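Local coordinates for centrosomal protein of 104 kDa (Homo sapiens, PDB 5LPI), which is required for ciliogenesis and for structural integrity at the ciliary tip; this part of it is a zinc finger array, at residues T40-C45 against T60-K65. Sequence-based numbering, arbitrary orientation.
Sequences TRCDHC and TECDKK. With ZN (zinc ion), chain F.
A zinc ion joins the CxxC knuckle of residues 40-45 to residues 60-65, where a type I turn runs from Cys62 to Lys65. Cys42, Cys45 and Cys62 each bind it through SG, and His57 NE2 completes a site of three cysteines and one histidine. This metal centre is the tight part of the contact. Cys42 and Cys62 reach the zinc with SG anti to their backbone N. Cys45 SG takes the crowded position between its backbone N and carbonyl carbon (chi1 74°). Cys45 CB packs 3.7 Å from Cys62 SG. Backbone N-H groups also meet the thiolates. Lys64 N donates to Cys62 SG at 3.3 Å, a fairly straight bond of 161°. His44 N and Cys45 N give weak bonds to Cys42 SG. Such bonds would be expected to temper the thiolate charge.

The outer side is looser. No direct hydrogen bond joins the segments. The Lys64 chain, bent at chi2, lies against His44, with Lys64 CG 3.8 Å from His44 CB. One water bridges by donating to Cys45 O at 2.9 Å and to Asp63 OD2 at 2.5 Å.

The His44 ring turns away and meets Phe68 edge-to-face. Strand 39-41 pairs antiparallel with 48-50. Helix 54-60 supplies His57, packs Leu58 against Cys42 and His44, and leads through Glu61 to Cys62.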
# COMPACT_ATOMS: atom_id res chain seq x y z
N THR A 40 1.04 0.66 -5.93
CA THR A 40 1.95 1.74 -6.26
C THR A 40 3.22 1.12 -6.83
O THR A 40 3.52 -0.05 -6.59
CB THR A 40 2.25 2.61 -5.03
OG1 THR A 40 2.99 3.75 -5.43
CG2 THR A 40 3.08 1.84 -4.00
N ARG A 41 3.96 1.90 -7.62
CA ARG A 41 5.30 1.50 -8.02
C ARG A 41 6.29 1.96 -6.97
O ARG A 41 6.38 3.16 -6.69
CB ARG A 41 5.70 2.12 -9.36
CG ARG A 41 5.25 1.42 -10.58
CD ARG A 41 5.74 2.20 -11.81
NE ARG A 41 4.69 2.24 -12.81
CZ ARG A 41 4.67 3.06 -13.85
NH1 ARG A 41 5.66 3.93 -14.02
NH2 ARG A 41 3.67 3.00 -14.69
N CYS A 42 7.08 1.04 -6.44
CA CYS A 42 8.13 1.46 -5.51
C CYS A 42 9.16 2.32 -6.24
O CYS A 42 9.76 1.88 -7.22
CB CYS A 42 8.82 0.25 -4.89
SG CYS A 42 10.12 0.74 -3.76
N ASP A 43 9.37 3.56 -5.77
CA ASP A 43 10.32 4.42 -6.48
C ASP A 43 11.76 3.91 -6.33
O ASP A 43 12.61 4.23 -7.16
CB ASP A 43 10.22 5.86 -5.97
CG ASP A 43 10.92 6.87 -6.89
OD1 ASP A 43 11.12 6.57 -8.09
OD2 ASP A 43 11.26 7.97 -6.40
N HIS A 44 12.03 3.08 -5.32
CA HIS A 44 13.40 2.67 -5.04
C HIS A 44 13.83 1.46 -5.87
O HIS A 44 14.96 1.43 -6.35
CB HIS A 44 13.53 2.42 -3.54
CG HIS A 44 13.01 3.56 -2.72
ND1 HIS A 44 13.69 4.76 -2.62
CD2 HIS A 44 11.84 3.74 -2.07
CE1 HIS A 44 12.99 5.60 -1.88
NE2 HIS A 44 11.85 5.01 -1.54
N CYS A 45 12.92 0.50 -6.10
CA CYS A 45 13.24 -0.71 -6.83
C CYS A 45 12.45 -0.87 -8.12
O CYS A 45 12.75 -1.79 -8.90
CB CYS A 45 13.00 -1.94 -5.94
SG CYS A 45 11.26 -2.33 -5.69
N THR A 60 11.57 -5.23 4.43
CA THR A 60 11.95 -6.64 4.40
C THR A 60 12.05 -7.25 3.01
O THR A 60 12.46 -8.41 2.90
CB THR A 60 10.95 -7.47 5.23
OG1 THR A 60 9.71 -7.57 4.53
CG2 THR A 60 10.70 -6.83 6.58
N GLU A 61 11.71 -6.53 1.95
CA GLU A 61 11.64 -7.19 0.65
C GLU A 61 12.34 -6.42 -0.46
O GLU A 61 12.98 -7.05 -1.31
CB GLU A 61 10.17 -7.40 0.31
CG GLU A 61 9.91 -8.07 -1.01
CD GLU A 61 8.43 -8.27 -1.26
OE1 GLU A 61 7.62 -7.71 -0.49
OE2 GLU A 61 8.08 -9.00 -2.21
N CYS A 62 12.21 -5.09 -0.48
CA CYS A 62 12.76 -4.24 -1.52
C CYS A 62 14.23 -4.54 -1.79
O CYS A 62 14.99 -4.81 -0.86
CB CYS A 62 12.58 -2.78 -1.10
SG CYS A 62 13.00 -1.53 -2.31
N ASP A 63 14.62 -4.47 -3.07
CA ASP A 63 16.04 -4.46 -3.42
C ASP A 63 16.83 -3.46 -2.59
O ASP A 63 18.01 -3.68 -2.32
CB ASP A 63 16.25 -4.10 -4.90
CG ASP A 63 15.76 -5.19 -5.84
OD1 ASP A 63 15.67 -6.36 -5.43
OD2 ASP A 63 15.48 -4.85 -7.01
N LYS A 64 16.20 -2.34 -2.20
CA LYS A 64 16.89 -1.29 -1.46
C LYS A 64 16.64 -1.34 0.05
O LYS A 64 16.94 -0.36 0.74
CB LYS A 64 16.49 0.09 -2.02
CG LYS A 64 16.62 0.23 -3.57
CD LYS A 64 18.04 -0.10 -4.06
CE LYS A 64 18.11 -0.03 -5.59
NZ LYS A 64 19.48 -0.39 -6.10
N LYS A 65 16.13 -2.46 0.57
CA LYS A 65 15.70 -2.52 1.98
C LYS A 65 16.82 -2.21 2.96
O LYS A 65 16.56 -1.68 4.05
CB LYS A 65 15.10 -3.89 2.30
CG LYS A 65 16.13 -5.01 2.38
CD LYS A 65 15.44 -6.36 2.43
CE LYS A 65 16.42 -7.47 2.77
NZ LYS A 65 15.70 -8.77 2.85
ZN ZN F . 10.99 -1.40 -3.49
O HOH W 1 15.41 -2.89 -8.54